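Local coordinates for inactive glucansucrase (Lactobacillus reuteri, PDB 5JBD), which is an inactive member of the glucansucrase family, glycoside hydrolase family 70, with a calcium ion bound and a (beta/alpha)8-barrel at its core, at residues T222-A227 with A328-E333; E321-G326 with M341-F346. All coordinates share one frame; numbering follows the deposited sequence. Where two conformers were deposited one is given.

Interaction 1. Residues T222-A227 with A328-E333; sequences TINNQA and AQMLNE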
ATOM      1  N   THR A 222       3.970  14.402  10.025  1.00 24.22           N
ATOM      2  CA  THR A 222       3.729  14.088   8.629  1.00 23.05           C
ATOM      3  C   THR A 222       3.624  15.380   7.841  1.00 23.16           C
ATOM      4  O   THR A 222       3.035  16.352   8.321  1.00 23.03           O
ATOM      5  CB  THR A 222       2.410  13.332   8.487  1.00 23.57           C
ATOM      6  OG1 THR A 222       1.380  13.990   9.257  1.00 24.22           O
ATOM      7  CG2 THR A 222       2.585  11.883   9.008  1.00 23.51           C
ATOM      8  N   ILE A 223       4.216  15.383   6.647  1.00 22.80           N
ATOM      9  CA  ILE A 223       4.176  16.537   5.718  1.00 24.56           C
ATOM     10  C   ILE A 223       4.662  17.812   6.433  1.00 25.00           C
ATOM     11  O   ILE A 223       5.748  17.773   7.053  1.00 24.58           O
ATOM     12  CB  ILE A 223       2.795  16.687   5.008  1.00 23.76           C
ATOM     13  CG1 ILE A 223       2.173  15.333   4.683  1.00 24.38           C
ATOM     14  CG2 ILE A 223       2.958  17.467   3.709  1.00 24.16           C
ATOM     15  CD1 ILE A 223       0.870  15.425   3.913  1.00 25.20           C
ATOM     16  N   ASN A 224       3.877  18.903   6.429  1.00 23.86           N
ATOM     17  CA  ASN A 224       4.288  20.142   7.102  1.00 23.95           C
ATOM     18  C   ASN A 224       4.240  20.098   8.631  1.00 24.51           C
ATOM     19  O   ASN A 224       4.708  21.034   9.271  1.00 24.63           O
ATOM     20  CB  ASN A 224       3.506  21.346   6.571  1.00 24.57           C
ATOM     21  CG  ASN A 224       3.719  21.552   5.073  1.00 24.01           C
ATOM     22  OD1 ASN A 224       4.811  21.936   4.652  1.00 24.12           O
ATOM     23  ND2 ASN A 224       2.708  21.235   4.272  1.00 22.79           N
ATOM     24  N   ASN A 225       3.735  19.015   9.232  1.00 24.93           N
ATOM     25  CA  ASN A 225       3.788  18.866  10.700  1.00 26.53           C
ATOM     26  C   ASN A 225       5.037  18.125  11.214  1.00 25.85           C
ATOM     27  O   ASN A 225       5.072  17.695  12.367  1.00 24.97           O
ATOM     28  CB  ASN A 225       2.520  18.199  11.233  1.00 27.14           C
ATOM     29  CG  ASN A 225       2.272  18.507  12.704  1.00 28.77           C
ATOM     30  OD1 ASN A 225       2.489  19.628  13.163  1.00 29.01           O
ATOM     31  ND2 ASN A 225       1.866  17.499  13.457  1.00 28.89           N
ATOM     32  N   GLN A 226       6.072  18.024  10.383  1.00 25.84           N
ATOM     33  CA  GLN A 226       7.332  17.360  10.765  1.00 26.27           C
ATOM     34  C   GLN A 226       7.871  17.875  12.104  1.00 26.90           C
ATOM     35  O   GLN A 226       8.309  17.076  12.940  1.00 28.05           O
ATOM     36  CB  GLN A 226       8.375  17.547   9.656  1.00 25.55           C
ATOM     37  CG  GLN A 226       9.685  16.784   9.834  1.00 25.44           C
ATOM     38  CD  GLN A 226      10.621  16.973   8.653  1.00 25.15           C
ATOM     39  OE1 GLN A 226      10.324  17.733   7.736  1.00 24.76           O
ATOM     40  NE2 GLN A 226      11.762  16.295   8.676  1.00 24.99           N
ATOM     41  N   ALA A 227       7.815  19.194  12.314  1.00 26.35           N
ATOM     42  CA  ALA A 227       8.313  19.804  13.549  1.00 28.03           C
ATOM     43  C   ALA A 227       7.263  19.903  14.675  1.00 28.09           C
ATOM     44  O   ALA A 227       7.561  20.457  15.713  1.00 29.22           O
ATOM     45  CB  ALA A 227       8.915  21.171  13.253  1.00 28.65           C
ATOM     46  N   ALA A 328       3.382  19.622  -1.701  1.00 21.86           N
ATOM     47  CA  ALA A 328       4.068  20.459  -2.686  1.00 22.23           C
ATOM     48  C   ALA A 328       4.883  21.555  -1.995  1.00 22.35           C
ATOM     49  O   ALA A 328       6.083  21.691  -2.255  1.00 21.36           O
ATOM     50  CB  ALA A 328       3.082  21.056  -3.691  1.00 23.68           C
ATOM     51  N   GLN A 329       4.231  22.304  -1.115  0.60 23.24           N
ATOM     52  CA  GLN A 329       4.886  23.350  -0.324  0.60 27.22           C
ATOM     53  C   GLN A 329       6.086  22.785   0.467  0.60 25.97           C
ATOM     54  O   GLN A 329       7.191  23.342   0.418  0.60 26.05           O
ATOM     55  CB  GLN A 329       3.848  23.996   0.613  0.60 30.63           C
ATOM     56  CG  GLN A 329       4.354  25.107   1.507  0.60 35.69           C
ATOM     57  CD  GLN A 329       4.292  26.438   0.812  0.60 39.90           C
ATOM     58  OE1 GLN A 329       5.315  27.012   0.494  0.60 46.79           O
ATOM     59  NE2 GLN A 329       3.074  26.927   0.551  0.60 41.78           N
ATOM     60  N   MET A 330       5.863  21.678   1.169  1.00 24.23           N
ATOM     61  CA  MET A 330       6.917  20.992   1.927  1.00 24.16           C
ATOM     62  C   MET A 330       8.133  20.700   1.065  1.00 23.01           C
ATOM     63  O   MET A 330       9.258  21.049   1.438  1.00 22.12           O
ATOM     64  CB  MET A 330       6.419  19.661   2.503  1.00 26.13           C
ATOM     65  CG  MET A 330       7.480  18.928   3.314  1.00 26.50           C
ATOM     66  SD  MET A 330       7.051  17.232   3.707  1.00 29.62           S
ATOM     67  CE  MET A 330       7.027  16.388   2.136  1.00 27.08           C
ATOM     68  N   LEU A 331       7.898  20.063  -0.068  1.00 21.26           N
ATOM     69  CA  LEU A 331       8.983  19.694  -0.968  1.00 22.08           C
ATOM     70  C   LEU A 331       9.723  20.918  -1.546  1.00 22.05           C
ATOM     71  O   LEU A 331      10.959  20.909  -1.610  1.00 22.03           O
ATOM     72  CB  LEU A 331       8.494  18.747  -2.072  1.00 22.14           C
ATOM     73  CG  LEU A 331       8.153  17.332  -1.544  1.00 22.00           C
ATOM     74  CD1 LEU A 331       7.333  16.565  -2.573  1.00 22.26           C
ATOM     75  CD2 LEU A 331       9.403  16.538  -1.148  1.00 22.47           C
ATOM     76  N   ASN A 332       8.984  21.956  -1.925  1.00 22.68           N
ATOM     77  CA  ASN A 332       9.614  23.202  -2.403  1.00 24.27           C
ATOM     78  C   ASN A 332      10.541  23.834  -1.360  1.00 24.29           C
ATOM     79  O   ASN A 332      11.672  24.203  -1.676  1.00 22.73           O
ATOM     80  CB  ASN A 332       8.555  24.215  -2.865  1.00 24.25           C
ATOM     81  CG  ASN A 332       7.876  23.808  -4.156  1.00 23.64           C
ATOM     82  OD1 ASN A 332       8.478  23.182  -5.029  1.00 24.06           O
ATOM     83  ND2 ASN A 332       6.627  24.207  -4.305  1.00 25.50           N
ATOM     84  N   GLU A 333      10.080  23.903  -0.114  1.00 25.26           N
ATOM     85  CA  GLU A 333      10.901  24.400   1.003  1.00 26.10           C
ATOM     86  C   GLU A 333      12.185  23.578   1.212  1.00 25.94           C
ATOM     87  O   GLU A 333      13.198  24.115   1.633  1.00 24.23           O
ATOM     88  CB  GLU A 333      10.090  24.414   2.315  1.00 27.35           C
ATOM     89  CG  GLU A 333       8.990  25.472   2.356  1.00 29.47           C
ATOM     90  CD  GLU A 333       8.083  25.374   3.583  1.00 30.91           C
ATOM     91  OE1 GLU A 333       8.230  24.435   4.405  1.00 34.20           O
ATOM     92  OE2 GLU A 333       7.206  26.241   3.730  1.00 32.94           O
TER
HETATM   93  O   HOH W   1       6.546  23.159   6.230  1.00 38.17           O
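Met330 reaches Ile223 because its first two torsions run extended: CG lies anti to the backbone N (chi1 -179°) and SD continues the line. The sulfur thus arrives at the backbone of Ile223, with SD 3.6 Å from its CA and 3.6 Å from its O. The Ile223 branch methyl takes a smaller share, CG2 standing 4.1 Å from SD, and the two side chains cross at about a right angle. A methionine suits this place: its unbranched chain reaches across to the turn, and its polarisable sulfur packs against both backbone and the methyl of Ile223.

Asn224 comes in beside it. Its CG is anti to the carbonyl carbon (chi1 -60°), and the turn of the amide about chi2 brings OD1 to 3.5 Å from Met330 CB, a van der Waals contact against the helix. The same oxygen also accepts a hydrogen bond from water 1 (2.6 Å), which donates as well to Glu333 OE1 (2.8 Å), bridging turn and helix at the more exposed side. The other half of the amide, ND2, is hydrogen-bonded to Gly326 O and Asp233 OD2, so an asparagine, with both donor and acceptor, is well matched to the spot.

Ile223 has a positive phi (54°), a strained setting for a beta-branched residue. With Asn224 it forms the corner of a type II' beta turn, closed by Asn225 N to Thr222 O at 2.9 Å. This turn, in the long loop joining strands 193-197 and 242-244 of the antiparallel sheet, is set against helix 326-333, the helix between two consecutive strands of the (beta/alpha)8-barrel.

Interaction 2. Residues E321-G326 with M341-F346; sequences EGYHSG and MDSGEF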
ATOM      1  N   GLU A 321       4.519   9.082  -3.208  1.00 21.48           N
ATOM      2  CA  GLU A 321       3.085   8.854  -3.326  1.00 23.00           C
ATOM      3  C   GLU A 321       2.368   9.622  -2.244  1.00 23.83           C
ATOM      4  O   GLU A 321       2.652   9.447  -1.073  1.00 25.65           O
ATOM      5  CB  GLU A 321       2.722   7.386  -3.173  1.00 23.04           C
ATOM      6  CG  GLU A 321       1.217   7.106  -3.310  1.00 24.17           C
ATOM      7  CD  GLU A 321       0.633   6.207  -2.241  1.00 26.49           C
ATOM      8  OE1 GLU A 321       1.331   5.821  -1.277  1.00 27.43           O
ATOM      9  OE2 GLU A 321      -0.545   5.864  -2.367  1.00 29.20           O
ATOM     10  N   GLY A 322       1.405  10.444  -2.643  1.00 22.60           N
ATOM     11  CA  GLY A 322       0.541  11.110  -1.674  1.00 22.53           C
ATOM     12  C   GLY A 322      -0.620  11.855  -2.299  1.00 22.80           C
ATOM     13  O   GLY A 322      -0.548  12.255  -3.450  1.00 23.28           O
ATOM     14  N   TYR A 323      -1.680  12.027  -1.512  1.00 22.73           N
ATOM     15  CA  TYR A 323      -2.936  12.638  -1.931  1.00 23.29           C
ATOM     16  C   TYR A 323      -3.206  13.968  -1.176  1.00 23.61           C
ATOM     17  O   TYR A 323      -4.306  14.522  -1.260  1.00 23.94           O
ATOM     18  CB  TYR A 323      -4.088  11.629  -1.741  1.00 23.45           C
ATOM     19  CG  TYR A 323      -3.999  10.443  -2.698  1.00 23.18           C
ATOM     20  CD1 TYR A 323      -3.265   9.305  -2.368  1.00 23.71           C
ATOM     21  CD2 TYR A 323      -4.634  10.465  -3.942  1.00 22.95           C
ATOM     22  CE1 TYR A 323      -3.177   8.219  -3.247  1.00 23.51           C
ATOM     23  CE2 TYR A 323      -4.548   9.386  -4.825  1.00 22.91           C
ATOM     24  CZ  TYR A 323      -3.807   8.270  -4.476  1.00 23.61           C
ATOM     25  OH  TYR A 323      -3.708   7.201  -5.354  1.00 23.95           O
ATOM     26  N   HIS A 324      -2.187  14.488  -0.481  1.00 23.68           N
ATOM     27  CA  HIS A 324      -2.260  15.772   0.228  1.00 24.07           C
ATOM     28  C   HIS A 324      -1.448  16.842  -0.502  1.00 23.31           C
ATOM     29  O   HIS A 324      -0.218  16.755  -0.574  1.00 22.34           O
ATOM     30  CB  HIS A 324      -1.706  15.632   1.636  1.00 25.19           C
ATOM     31  CG  HIS A 324      -2.562  14.805   2.538  1.00 27.14           C
ATOM     32  ND1 HIS A 324      -2.512  13.429   2.548  1.00 26.53           N
ATOM     33  CD2 HIS A 324      -3.494  15.159   3.456  1.00 27.83           C
ATOM     34  CE1 HIS A 324      -3.380  12.971   3.430  1.00 27.34           C
ATOM     35  NE2 HIS A 324      -3.984  13.998   3.998  1.00 27.88           N
ATOM     36  N   SER A 325      -2.144  17.848  -1.022  1.00 23.64           N
ATOM     37  CA  SER A 325      -1.520  18.931  -1.765  1.00 23.57           C
ATOM     38  C   SER A 325      -0.511  19.749  -0.975  1.00 23.93           C
ATOM     39  O   SER A 325       0.375  20.364  -1.582  1.00 23.60           O
ATOM     40  CB  SER A 325      -2.576  19.852  -2.396  1.00 23.71           C
ATOM     41  OG  SER A 325      -3.382  20.488  -1.423  1.00 24.72           O
ATOM     42  N   GLY A 326      -0.620  19.756   0.356  1.00 24.13           N
ATOM     43  CA  GLY A 326       0.399  20.384   1.212  1.00 24.19           C
ATOM     44  C   GLY A 326       1.828  19.869   1.066  1.00 23.94           C
ATOM     45  O   GLY A 326       2.782  20.580   1.403  1.00 24.47           O
ATOM     46  N   MET A 341       3.411  14.212  -5.890  1.00 22.04           N
ATOM     47  CA  MET A 341       2.350  13.550  -6.695  1.00 21.02           C
ATOM     48  C   MET A 341       1.150  14.476  -6.890  1.00 21.09           C
ATOM     49  O   MET A 341       0.454  14.819  -5.931  1.00 20.60           O
ATOM     50  CB  MET A 341       1.883  12.232  -6.049  1.00 22.40           C
ATOM     51  CG  MET A 341       1.012  11.383  -6.965  1.00 22.75           C
ATOM     52  SD  MET A 341       0.760   9.679  -6.415  1.00 22.49           S
ATOM     53  CE  MET A 341      -0.861   9.780  -5.662  1.00 21.78           C
ATOM     54  N   ASP A 342       0.908  14.882  -8.135  1.00 21.13           N
ATOM     55  CA  ASP A 342      -0.184  15.816  -8.460  1.00 21.56           C
ATOM     56  C   ASP A 342      -1.531  15.085  -8.550  1.00 21.51           C
ATOM     57  O   ASP A 342      -2.093  14.896  -9.638  1.00 22.88           O
ATOM     58  CB  ASP A 342       0.147  16.584  -9.758  1.00 20.96           C
ATOM     59  CG  ASP A 342      -0.847  17.692 -10.075  1.00 20.41           C
ATOM     60  OD1 ASP A 342      -1.632  18.141  -9.198  1.00 20.70           O
ATOM     61  OD2 ASP A 342      -0.827  18.148 -11.223  1.00 20.24           O
ATOM     62  N   SER A 343      -2.050  14.689  -7.389  1.00 21.41           N
ATOM     63  CA  SER A 343      -3.326  13.985  -7.329  1.00 22.04           C
ATOM     64  C   SER A 343      -4.487  14.852  -7.817  1.00 22.08           C
ATOM     65  O   SER A 343      -5.476  14.326  -8.340  1.00 21.83           O
ATOM     66  CB  SER A 343      -3.596  13.444  -5.912  1.00 22.11           C
ATOM     67  OG  SER A 343      -3.817  14.463  -4.965  1.00 22.81           O
ATOM     68  N   GLY A 344      -4.372  16.176  -7.629  1.00 21.19           N
ATOM     69  CA  GLY A 344      -5.344  17.124  -8.132  1.00 22.96           C
ATOM     70  C   GLY A 344      -5.656  16.937  -9.605  1.00 23.03           C
ATOM     71  O   GLY A 344      -6.815  16.972  -9.992  1.00 22.16           O
ATOM     72  N   GLU A 345      -4.611  16.700 -10.404  1.00 22.46           N
ATOM     73  CA  GLU A 345      -4.772  16.475 -11.836  1.00 22.97           C
ATOM     74  C   GLU A 345      -5.582  15.219 -12.123  1.00 23.07           C
ATOM     75  O   GLU A 345      -6.412  15.214 -13.035  1.00 20.75           O
ATOM     76  CB  GLU A 345      -3.406  16.410 -12.549  1.00 22.77           C
ATOM     77  CG  GLU A 345      -3.434  16.062 -14.037  1.00 24.21           C
ATOM     78  CD  GLU A 345      -3.998  17.176 -14.930  1.00 27.42           C
ATOM     79  OE1 GLU A 345      -4.128  18.321 -14.462  1.00 28.54           O
ATOM     80  OE2 GLU A 345      -4.334  16.901 -16.109  1.00 25.28           O
ATOM     81  N   PHE A 346      -5.324  14.158 -11.358  1.00 21.95           N
ATOM     82  CA  PHE A 346      -6.101  12.920 -11.496  1.00 22.76           C
ATOM     83  C   PHE A 346      -7.600  13.127 -11.243  1.00 22.11           C
ATOM     84  O   PHE A 346      -8.431  12.709 -12.055  1.00 20.67           O
ATOM     85  CB  PHE A 346      -5.551  11.822 -10.569  1.00 23.21           C
ATOM     86  CG  PHE A 346      -6.508  10.683 -10.361  1.00 23.43           C
ATOM     87  CD1 PHE A 346      -6.671   9.712 -11.340  1.00 24.34           C
ATOM     88  CD2 PHE A 346      -7.270  10.604  -9.201  1.00 23.64           C
ATOM     89  CE1 PHE A 346      -7.568   8.659 -11.153  1.00 24.51           C
ATOM     90  CE2 PHE A 346      -8.172   9.563  -9.013  1.00 24.82           C
ATOM     91  CZ  PHE A 346      -8.326   8.602  -9.991  1.00 24.46           C
TER
HETATM   92  O   HOH W   2      -1.355  14.988  -3.745  1.00 23.02           O
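Met341 lays its terminal methyl over one face of the Tyr323 ring, CE standing 3.7 Å from the ring centroid and 19° off the normal. This is a CH-pi contact displaced toward the phenol end, where CE comes 3.5 Å from CZ. The sulfur sits farther back and oblique to the ring, completing a Met-aromatic pair. The same methyl also meets Gly322 O at 3.3 Å, so the thioether fills the angle between backbone and ring; a long, unbranched chain bent at chi3 can serve both. Alongside, Glu321 and Met341 point the same way, with the Glu321 methylene CG 4.1 Å from SD.

Ser343 adds its CB against the ring, 3.7 Å from Tyr323 CD2. Its OG lies between the backbone N and the carbonyl carbon (chi1 68°) and donates to water 2. That water in turn donates to Gly322 O (2.9 Å) and Met341 O (2.8 Å), so three bonds hold it and link the two segments. A serine is small enough to pack obliquely against the ring while still supplying a hydroxyl.

Farther out, Gln394 and Asn391 hydrogen-bond Tyr323 OH and fix the ring's far end, while Trp386 and Phe388 of strand 385-388 touch Met341. The carboxylate of Glu321 is held by Ala284 N, and a glycerol molecule, probably from the crystallisation liquor, lies close to its side chain. The contact joins the loop after strand 319-320 to the end of strand 340-341 and the start of helix 343-354, at the C-terminal end of the barrel strands, the end where TIM-barrel proteins usually carry their pocket.

How the interactions relate
Both interactions concern one beta-alpha-beta unit of the barrel: interaction 2 joins the C-terminal ends of its two strands and what follows them, whereas interaction 1 brings an outside loop onto its helix. Interaction 2 is buried and nearer the centre of the chain; interaction 1 is only partly buried. A methionine is central to each, yet in interaction 1 its sulfur meets turn backbone, and in interaction 2 its methyl covers an aromatic face. Both also use a water, bridging an amide oxygen to a carboxylate in 1 but tying backbone carbonyls to a hydroxyl in 2. They touch directly: an asparagine amide of interaction 1 bonds to the loop of interaction 2, and Ile223 CD1 packs 3.4 Å from His324 CB.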